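Local coordinates for DUF2787 domain-containing protein (PDB 2V1L) that is of unknown function but is encoded on a Vibrio cholerae pathogenicity island and shares structural homology with human p32, at residues T9-S14 and F96-G101; N23-H28 and V41-R46; F45-Y50 and A138-S143. One frame throughout, in Å; residues are numbered along the deposited sequence.

All three contacts are built on one curved antiparallel sheet; helix 15-29 packs on it in contact 2, and the loop before that helix packs on the sheet and on helix 117-135 in contact 1. Contacts 2 and 3 are neighbours: their centres lie about 13 Å apart, they share Phe45 and Arg46 of strand 41-46, and they meet where Asn44 N approaches Ser143 O at 2.9 Å, a probable hydrogen bond. Contact 1 has its centre about 18 Å from that of contact 2 and about 24 Å from that of contact 3, beyond the chain's centre from the latter. Along the chain, contact 2 is nested within the loop closed by contact 1, whereas contacts 1 and 3 interleave, so distant chain parts are tied to a single sheet.

Contact 1: T9-S14 and F96-G101; sequences THLPIS and FDFQRG
Leu11 O is the best-held polar atom here, gripped by two hydrogen bonds from its own segment. Ile13 N gives the shorter one, at 2.7 Å from Leu11 O, and closes an inverse gamma turn centred on Pro12; Thr9 OG1 adds a weak second bond to the same oxygen. This turn belongs to the loop leading into helix 15-29, and it lays Thr9, Leu11 and Ile13 against the end of strand 95-97 in the antiparallel sheet. No hydrogen bond crosses between the segments: the join is apolar and gathers round the Phe98 ring. Thr9 crosses this ring obliquely, with CB 3.8 Å from Phe98 CD1. Its OG1 takes the crowded position between the backbone N and the carbonyl carbon (chi1 81°), which sets CG2 anti to the carbonyl carbon and also against the ring. Ile13 arrives tip to tip, bringing CD1 to 4.1 Å from Phe98 CZ. At the strand's end, Asp97 OD1 accepts from Arg100 N at 3.1 Å, met from above the carboxylate plane, an Asx motif that ties down the bend after Phe98. Ile74 of strand 72-82 touches Thr9, Ile13 and Phe98, while Tyr123 of helix 117-135 packs on Leu11 and Ile13 and meets the Phe96 ring edge-to-face. The loop thus joins strand and helix in one apolar patch. Leu11 crosses both phenylalanines at about a right angle, and its methyl CD1 is shared by them: it stands 3.7 Å from Phe96 CD1 and equally 3.7 Å from Phe98 CE1.

Contact 2: N23-H28 and V41-R46; sequences NILSEH and VVMNFR
Helix 15-29 packs across the antiparallel sheet here, its segment 23-28 running at 109° to strand 41-46 with the two axes 10.7 Å apart at closest approach. Met43 bridges much of that gap. Its chain is extended beyond CG (chi3 -176°), so the terminal methyl reaches the helix, where it is shared by two residues: Met43 CE is 3.7 Å from Ile24 CG2 and also 3.7 Å from Leu25 CD2. Ile24 crosses the methionine obliquely and Leu25 meets it at about a right angle. The other branch of Ile24 goes to the next strand residue on this face, CD1 coming tip to tip with Phe45 CZ at 3.7 Å. On the far flank of Met43, Leu25 CD2 touches Val41 CG1 at 4.0 Å. Leu144 of the adjacent strand 141-144 touches Ile24 and Val41, and Trp72 touches both Leu25 and Val41. Phe130 of helix 117-135 meets the Phe45 ring edge-to-face. Only carbon and a thioether sulfur come together between these segments, with no hydrogen bond across, so the two hold together by buried apolar contact, without directional bonds between them.

Contact 3: F45-Y50 and A138-S143; sequences FRDSSY and AFDDIS
Phe139 presents one ring face to Phe45 CB, which sits over its centre 3.8 Å from the centroid, while Arg46 O and Asp47 N lie in plane at its edge. Phe45 belongs to the antiparallel ladder of strands 41-46 and 141-144, where it forms a non-hydrogen-bonded pair with Ile142, and Arg46 a hydrogen-bonded one with Asp141. The two phenylalanine rings form an offset edge-to-face pair, the edge of Phe45 toward the face of Phe139, with planes at 68°. One face of the Phe45 ring takes Ile142 CG2 in a CH-pi contact. Arg46 N donates to Asp141 O at 2.8 Å, and the return bond is weak. Alongside, Asp141 OD2 stands near the plane at the guanidinium edge, 3.9 Å from Arg46 NE in a long salt bridge; a water accepts from Arg46 NH2 and donates weakly to Asp141 OD1. Asp47 starts a type I turn; its OD1 accepts from Ser49 N, an Asx turn, and also from Ser49 OG. Asp47 OD1 lies 3.7 Å from Asp140 OD1, a repulsion that N-H and hydroxyl donors on both carboxylates probably offset: Ser48 N reaches Asp140 OD1 at 2.9 Å, and Ser48 OG donates to the syn lone pair of Asp140 OD2 at a very short 2.5 Å.

Contact 1: T9-S14 and F96-G101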
loop_
_atom_site.group_PDB
_atom_site.type_symbol
_atom_site.label_atom_id
_atom_site.label_comp_id
_atom_site.label_asym_id
_atom_site.label_seq_id
_atom_site.Cartn_x
_atom_site.Cartn_y
_atom_site.Cartn_z
ATOM N N THR A 9 -11.909 -5.022 -5.172
ATOM C CA THR A 9 -11.042 -4.526 -6.253
ATOM C C THR A 9 -10.651 -5.676 -7.177
ATOM O O THR A 9 -10.938 -6.843 -6.882
ATOM C CB THR A 9 -9.751 -3.821 -5.734
ATOM O OG1 THR A 9 -8.758 -4.796 -5.391
ATOM C CG2 THR A 9 -10.028 -2.938 -4.531
ATOM N N HIS A 10 -9.980 -5.339 -8.280
ATOM C CA HIS A 10 -9.595 -6.307 -9.318
ATOM C C HIS A 10 -8.244 -6.968 -9.055
ATOM O O HIS A 10 -7.754 -7.747 -9.876
ATOM C CB HIS A 10 -9.609 -5.640 -10.707
ATOM C CG HIS A 10 -10.974 -5.197 -11.150
ATOM N ND1 HIS A 10 -11.670 -5.827 -12.161
ATOM C CD2 HIS A 10 -11.783 -4.208 -10.697
ATOM C CE1 HIS A 10 -12.841 -5.235 -12.322
ATOM N NE2 HIS A 10 -12.937 -4.255 -11.441
ATOM N N LEU A 11 -7.648 -6.648 -7.912
ATOM C CA LEU A 11 -6.424 -7.303 -7.452
ATOM C C LEU A 11 -6.739 -8.197 -6.248
ATOM O O LEU A 11 -7.610 -7.865 -5.452
ATOM C CB LEU A 11 -5.357 -6.257 -7.112
ATOM C CG LEU A 11 -4.700 -5.589 -8.328
ATOM C CD1 LEU A 11 -3.684 -4.574 -7.882
ATOM C CD2 LEU A 11 -4.077 -6.614 -9.276
ATOM N N PRO A 12 -6.033 -9.335 -6.109
ATOM C CA PRO A 12 -6.367 -10.265 -5.037
ATOM C C PRO A 12 -5.871 -9.808 -3.656
ATOM O O PRO A 12 -4.967 -10.435 -3.077
ATOM C CB PRO A 12 -5.673 -11.549 -5.482
ATOM C CG PRO A 12 -4.503 -11.093 -6.239
ATOM C CD PRO A 12 -4.896 -9.818 -6.914
ATOM N N ILE A 13 -6.463 -8.721 -3.150
ATOM C CA ILE A 13 -6.178 -8.229 -1.811
ATOM C C ILE A 13 -6.583 -9.323 -0.821
ATOM O O ILE A 13 -7.695 -9.872 -0.904
ATOM C CB ILE A 13 -6.891 -6.878 -1.507
ATOM C CG1 ILE A 13 -6.443 -5.796 -2.515
ATOM C CG2 ILE A 13 -6.566 -6.375 -0.103
ATOM C CD1 ILE A 13 -7.193 -4.484 -2.401
ATOM N N SER A 14 -5.658 -9.639 0.090
ATOM C CA SER A 14 -5.808 -10.721 1.065
ATOM C C SER A 14 -6.623 -10.362 2.268
ATOM O O SER A 14 -6.652 -9.194 2.708
ATOM C CB SER A 14 -4.433 -11.136 1.589
ATOM O OG SER A 14 -3.801 -11.956 0.632
ATOM N N PHE A 96 -0.417 1.168 -6.776
ATOM C CA PHE A 96 -1.620 0.471 -7.210
ATOM C C PHE A 96 -2.746 1.454 -7.006
ATOM O O PHE A 96 -3.070 1.766 -5.893
ATOM C CB PHE A 96 -1.853 -0.825 -6.402
ATOM C CG PHE A 96 -0.703 -1.799 -6.490
ATOM C CD1 PHE A 96 -0.547 -2.610 -7.617
ATOM C CD2 PHE A 96 0.252 -1.869 -5.467
ATOM C CE1 PHE A 96 0.561 -3.508 -7.712
ATOM C CE2 PHE A 96 1.341 -2.767 -5.542
ATOM C CZ PHE A 96 1.495 -3.567 -6.680
ATOM N N ASP A 97 -3.304 1.979 -8.086
ATOM C CA ASP A 97 -4.288 3.060 -7.964
ATOM C C ASP A 97 -5.680 2.499 -8.275
ATOM O O ASP A 97 -6.019 2.248 -9.427
ATOM C CB ASP A 97 -3.913 4.227 -8.897
ATOM C CG ASP A 97 -4.774 5.481 -8.664
ATOM O OD1 ASP A 97 -5.970 5.361 -8.319
ATOM O OD2 ASP A 97 -4.248 6.596 -8.832
ATOM N N PHE A 98 -6.469 2.259 -7.230
ATOM C CA PHE A 98 -7.751 1.572 -7.411
ATOM C C PHE A 98 -8.850 2.532 -7.930
ATOM O O PHE A 98 -9.663 2.139 -8.757
ATOM C CB PHE A 98 -8.148 0.794 -6.126
ATOM C CG PHE A 98 -7.114 -0.237 -5.713
ATOM C CD1 PHE A 98 -6.959 -1.404 -6.434
ATOM C CD2 PHE A 98 -6.269 -0.002 -4.644
ATOM C CE1 PHE A 98 -5.997 -2.332 -6.086
ATOM C CE2 PHE A 98 -5.308 -0.924 -4.285
ATOM C CZ PHE A 98 -5.168 -2.089 -5.009
ATOM N N GLN A 99 -8.840 3.775 -7.452
ATOM C CA GLN A 99 -9.683 4.856 -7.977
ATOM C C GLN A 99 -9.649 4.908 -9.501
ATOM O O GLN A 99 -10.679 5.033 -10.161
ATOM C CB GLN A 99 -9.194 6.213 -7.455
ATOM C CG GLN A 99 -9.484 6.511 -6.007
ATOM C CD GLN A 99 -8.856 7.836 -5.499
ATOM O OE1 GLN A 99 -7.700 8.180 -5.814
ATOM N NE2 GLN A 99 -9.618 8.566 -4.696
ATOM N N ARG A 100 -8.450 4.798 -10.061
ATOM C CA ARG A 100 -8.238 5.022 -11.481
ATOM C C ARG A 100 -8.123 3.731 -12.282
ATOM O O ARG A 100 -8.253 3.731 -13.522
ATOM C CB ARG A 100 -6.949 5.804 -11.632
ATOM C CG ARG A 100 -6.986 6.790 -12.701
ATOM C CD ARG A 100 -5.856 7.762 -12.544
ATOM N NE ARG A 100 -5.595 8.299 -13.846
ATOM C CZ ARG A 100 -4.921 9.411 -14.093
ATOM N NH1 ARG A 100 -4.402 10.148 -13.110
ATOM N NH2 ARG A 100 -4.789 9.767 -15.346
ATOM N N GLY A 101 -7.873 2.623 -11.587
ATOM C CA GLY A 101 -7.703 1.336 -12.254
ATOM C C GLY A 101 -6.350 1.114 -12.915
ATOM O O GLY A 101 -6.245 0.318 -13.834
#

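Contact 2: N23-H28 and V41-R46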
loop_
_atom_site.group_PDB
_atom_site.type_symbol
_atom_site.label_atom_id
_atom_site.label_comp_id
_atom_site.label_asym_id
_atom_site.label_seq_id
_atom_site.Cartn_x
_atom_site.Cartn_y
_atom_site.Cartn_z
ATOM N N ASN A 23 -7.636 -3.399 11.564
ATOM C CA ASN A 23 -7.050 -3.216 12.878
ATOM C C ASN A 23 -6.622 -1.782 13.121
ATOM O O ASN A 23 -6.900 -1.216 14.178
ATOM C CB ASN A 23 -5.858 -4.161 13.094
ATOM C CG ASN A 23 -5.564 -4.399 14.564
ATOM O OD1 ASN A 23 -4.446 -4.169 15.034
ATOM N ND2 ASN A 23 -6.579 -4.856 15.306
ATOM N N ILE A 24 -5.944 -1.197 12.139
ATOM C CA ILE A 24 -5.410 0.157 12.279
ATOM C C ILE A 24 -6.511 1.220 12.318
ATOM O O ILE A 24 -6.385 2.219 13.025
ATOM C CB ILE A 24 -4.332 0.452 11.222
ATOM C CG1 ILE A 24 -3.062 -0.334 11.568
ATOM C CG2 ILE A 24 -4.027 1.942 11.154
ATOM C CD1 ILE A 24 -2.011 -0.325 10.487
ATOM N N LEU A 25 -7.602 0.986 11.591
ATOM C CA LEU A 25 -8.751 1.886 11.648
ATOM C C LEU A 25 -9.293 1.986 13.075
ATOM O O LEU A 25 -9.196 3.047 13.696
ATOM C CB LEU A 25 -9.856 1.454 10.676
ATOM C CG LEU A 25 -9.657 1.661 9.177
ATOM C CD1 LEU A 25 -10.944 1.335 8.455
ATOM C CD2 LEU A 25 -9.241 3.079 8.882
ATOM N N SER A 26 -9.817 0.878 13.602
ATOM C CA SER A 26 -10.469 0.881 14.914
ATOM C C SER A 26 -9.522 1.183 16.086
ATOM O O SER A 26 -9.953 1.768 17.085
ATOM C CB SER A 26 -11.276 -0.404 15.150
ATOM O OG SER A 26 -10.482 -1.565 14.977
ATOM N N GLU A 27 -8.244 0.808 15.949
ATOM C CA GLU A 27 -7.201 1.186 16.911
ATOM C C GLU A 27 -7.063 2.695 17.067
ATOM O O GLU A 27 -6.658 3.177 18.128
ATOM C CB GLU A 27 -5.842 0.625 16.502
ATOM C CG GLU A 27 -5.423 -0.652 17.219
ATOM C CD GLU A 27 -3.914 -0.910 17.135
ATOM O OE1 GLU A 27 -3.311 -0.664 16.062
ATOM O OE2 GLU A 27 -3.330 -1.360 18.148
ATOM N N HIS A 28 -7.379 3.427 15.998
ATOM C CA HIS A 28 -7.289 4.886 15.963
ATOM C C HIS A 28 -8.660 5.532 16.205
ATOM O O HIS A 28 -8.769 6.537 16.920
ATOM C CB HIS A 28 -6.718 5.334 14.617
ATOM C CG HIS A 28 -5.923 6.602 14.685
ATOM N ND1 HIS A 28 -6.392 7.805 14.196
ATOM C CD2 HIS A 28 -4.687 6.854 15.176
ATOM C CE1 HIS A 28 -5.481 8.742 14.389
ATOM N NE2 HIS A 28 -4.436 8.191 14.982
ATOM N N VAL A 41 -9.319 8.651 4.740
ATOM C CA VAL A 41 -8.173 8.433 5.634
ATOM C C VAL A 41 -6.869 8.008 4.901
ATOM O O VAL A 41 -6.908 7.337 3.869
ATOM C CB VAL A 41 -8.543 7.401 6.759
ATOM C CG1 VAL A 41 -8.285 5.962 6.338
ATOM C CG2 VAL A 41 -7.807 7.699 8.026
ATOM N N VAL A 42 -5.729 8.411 5.453
ATOM C CA VAL A 42 -4.425 8.074 4.902
ATOM C C VAL A 42 -3.520 7.432 5.963
ATOM O O VAL A 42 -3.247 8.025 7.005
ATOM C CB VAL A 42 -3.725 9.325 4.261
ATOM C CG1 VAL A 42 -2.285 9.026 3.900
ATOM C CG2 VAL A 42 -4.478 9.784 3.026
ATOM N N MET A 43 -3.041 6.221 5.669
ATOM C CA MET A 43 -2.093 5.509 6.534
ATOM C C MET A 43 -0.674 5.615 5.949
ATOM O O MET A 43 -0.483 5.459 4.739
ATOM C CB MET A 43 -2.479 4.025 6.652
ATOM C CG MET A 43 -3.847 3.714 7.239
ATOM S SD MET A 43 -4.187 1.929 7.297
ATOM C CE MET A 43 -5.869 1.899 7.899
ATOM N N ASN A 44 0.310 5.862 6.803
ATOM C CA ASN A 44 1.710 5.841 6.395
ATOM C C ASN A 44 2.504 4.842 7.234
ATOM O O ASN A 44 2.345 4.803 8.455
ATOM C CB ASN A 44 2.356 7.224 6.505
ATOM C CG ASN A 44 1.851 8.180 5.447
ATOM O OD1 ASN A 44 0.805 8.805 5.620
ATOM N ND2 ASN A 44 2.578 8.279 4.334
ATOM N N PHE A 45 3.340 4.041 6.573
ATOM C CA PHE A 45 4.211 3.079 7.250
ATOM C C PHE A 45 5.620 3.527 6.913
ATOM O O PHE A 45 5.975 3.609 5.719
ATOM C CB PHE A 45 3.946 1.629 6.756
ATOM C CG PHE A 45 2.536 1.148 6.965
ATOM C CD1 PHE A 45 2.254 0.178 7.932
ATOM C CD2 PHE A 45 1.479 1.653 6.203
ATOM C CE1 PHE A 45 0.968 -0.271 8.125
ATOM C CE2 PHE A 45 0.172 1.225 6.407
ATOM C CZ PHE A 45 -0.094 0.267 7.373
ATOM N N ARG A 46 6.416 3.844 7.938
ATOM C CA ARG A 46 7.800 4.283 7.732
ATOM C C ARG A 46 8.831 3.560 8.617
ATOM O O ARG A 46 8.598 3.346 9.794
ATOM C CB ARG A 46 7.932 5.814 7.886
ATOM C CG ARG A 46 7.218 6.641 6.774
ATOM C CD ARG A 46 7.426 8.182 6.928
ATOM N NE ARG A 46 6.360 8.796 7.736
ATOM C CZ ARG A 46 5.362 9.548 7.266
ATOM N NH1 ARG A 46 5.281 9.835 5.974
ATOM N NH2 ARG A 46 4.435 10.027 8.097
#

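Contact 3: F45-Y50 and A138-S143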
loop_
_atom_site.group_PDB
_atom_site.type_symbol
_atom_site.label_atom_id
_atom_site.label_comp_id
_atom_site.label_asym_id
_atom_site.label_seq_id
_atom_site.Cartn_x
_atom_site.Cartn_y
_atom_site.Cartn_z
ATOM N N PHE A 45 3.340 4.041 6.573
ATOM C CA PHE A 45 4.211 3.079 7.250
ATOM C C PHE A 45 5.620 3.527 6.913
ATOM O O PHE A 45 5.975 3.609 5.719
ATOM C CB PHE A 45 3.946 1.629 6.756
ATOM C CG PHE A 45 2.536 1.148 6.965
ATOM C CD1 PHE A 45 2.254 0.178 7.932
ATOM C CD2 PHE A 45 1.479 1.653 6.203
ATOM C CE1 PHE A 45 0.968 -0.271 8.125
ATOM C CE2 PHE A 45 0.172 1.225 6.407
ATOM C CZ PHE A 45 -0.094 0.267 7.373
ATOM N N ARG A 46 6.416 3.844 7.938
ATOM C CA ARG A 46 7.800 4.283 7.732
ATOM C C ARG A 46 8.831 3.560 8.617
ATOM O O ARG A 46 8.598 3.346 9.794
ATOM C CB ARG A 46 7.932 5.814 7.886
ATOM C CG ARG A 46 7.218 6.641 6.774
ATOM C CD ARG A 46 7.426 8.182 6.928
ATOM N NE ARG A 46 6.360 8.796 7.736
ATOM C CZ ARG A 46 5.362 9.548 7.266
ATOM N NH1 ARG A 46 5.281 9.835 5.974
ATOM N NH2 ARG A 46 4.435 10.027 8.097
ATOM N N ASP A 47 9.945 3.169 8.000
ATOM C CA ASP A 47 11.148 2.734 8.681
ATOM C C ASP A 47 12.036 3.990 8.828
ATOM O O ASP A 47 12.625 4.478 7.862
ATOM C CB ASP A 47 11.846 1.604 7.884
ATOM C CG ASP A 47 13.314 1.406 8.276
ATOM O OD1 ASP A 47 13.753 1.984 9.284
ATOM O OD2 ASP A 47 14.067 0.689 7.568
ATOM N N SER A 48 12.138 4.511 10.051
ATOM C CA SER A 48 12.880 5.762 10.275
ATOM C C SER A 48 14.354 5.655 9.878
ATOM O O SER A 48 15.000 6.675 9.667
ATOM C CB SER A 48 12.747 6.223 11.720
ATOM O OG SER A 48 13.710 5.555 12.532
ATOM N N SER A 49 14.876 4.433 9.737
ATOM C CA SER A 49 16.278 4.239 9.334
ATOM C C SER A 49 16.541 4.224 7.809
ATOM O O SER A 49 17.699 4.304 7.382
ATOM C CB SER A 49 16.859 2.961 9.984
ATOM O OG SER A 49 16.276 1.777 9.439
ATOM N N TYR A 50 15.474 4.128 7.002
ATOM C CA TYR A 50 15.599 3.948 5.548
ATOM C C TYR A 50 16.348 5.097 4.905
ATOM O O TYR A 50 15.928 6.241 5.016
ATOM C CB TYR A 50 14.219 3.766 4.874
ATOM C CG TYR A 50 14.281 3.637 3.361
ATOM C CD1 TYR A 50 15.002 2.612 2.758
ATOM C CD2 TYR A 50 13.621 4.548 2.539
ATOM C CE1 TYR A 50 15.067 2.498 1.375
ATOM C CE2 TYR A 50 13.679 4.441 1.143
ATOM C CZ TYR A 50 14.403 3.424 0.577
ATOM O OH TYR A 50 14.466 3.321 -0.792
ATOM N N ALA A 138 8.852 -4.025 11.008
ATOM C CA ALA A 138 9.885 -3.363 10.234
ATOM C C ALA A 138 9.740 -1.841 10.290
ATOM O O ALA A 138 10.703 -1.113 10.100
ATOM C CB ALA A 138 9.842 -3.835 8.801
ATOM N N PHE A 139 8.533 -1.371 10.542
ATOM C CA PHE A 139 8.259 0.056 10.541
ATOM C C PHE A 139 8.120 0.600 11.968
ATOM O O PHE A 139 7.094 0.383 12.604
ATOM C CB PHE A 139 6.968 0.344 9.754
ATOM C CG PHE A 139 6.957 -0.221 8.350
ATOM C CD1 PHE A 139 7.724 0.356 7.344
ATOM C CD2 PHE A 139 6.159 -1.334 8.037
ATOM C CE1 PHE A 139 7.720 -0.176 6.029
ATOM C CE2 PHE A 139 6.134 -1.860 6.725
ATOM C CZ PHE A 139 6.914 -1.283 5.730
ATOM N N ASP A 140 9.129 1.337 12.440
ATOM C CA ASP A 140 9.062 2.047 13.738
ATOM C C ASP A 140 8.133 3.278 13.793
ATOM O O ASP A 140 8.063 3.945 14.827
ATOM C CB ASP A 140 10.468 2.426 14.236
ATOM C CG ASP A 140 11.387 2.939 13.124
ATOM O OD1 ASP A 140 11.198 2.536 11.965
ATOM O OD2 ASP A 140 12.324 3.720 13.408
ATOM N N ASP A 141 7.415 3.569 12.701
ATOM C CA ASP A 141 6.629 4.803 12.564
ATOM C C ASP A 141 5.408 4.552 11.688
ATOM O O ASP A 141 5.496 4.617 10.461
ATOM C CB ASP A 141 7.537 5.898 11.951
ATOM C CG ASP A 141 6.841 7.272 11.762
ATOM O OD1 ASP A 141 5.602 7.411 11.931
ATOM O OD2 ASP A 141 7.579 8.225 11.397
ATOM N N ILE A 142 4.271 4.254 12.306
ATOM C CA ILE A 142 3.012 4.073 11.568
ATOM C C ILE A 142 1.995 5.131 11.992
ATOM O O ILE A 142 1.570 5.161 13.152
ATOM C CB ILE A 142 2.397 2.676 11.790
ATOM C CG1 ILE A 142 3.379 1.569 11.389
ATOM C CG2 ILE A 142 1.088 2.548 11.035
ATOM C CD1 ILE A 142 2.835 0.165 11.575
ATOM N N SER A 143 1.601 5.989 11.059
ATOM C CA SER A 143 0.721 7.115 11.369
ATOM C C SER A 143 -0.586 7.047 10.579
ATOM O O SER A 143 -0.630 6.459 9.488
ATOM C CB SER A 143 1.446 8.434 11.080
ATOM O OG SER A 143 1.382 8.745 9.698
HETATM O O HOH W 1 5.102 10.579 10.779
#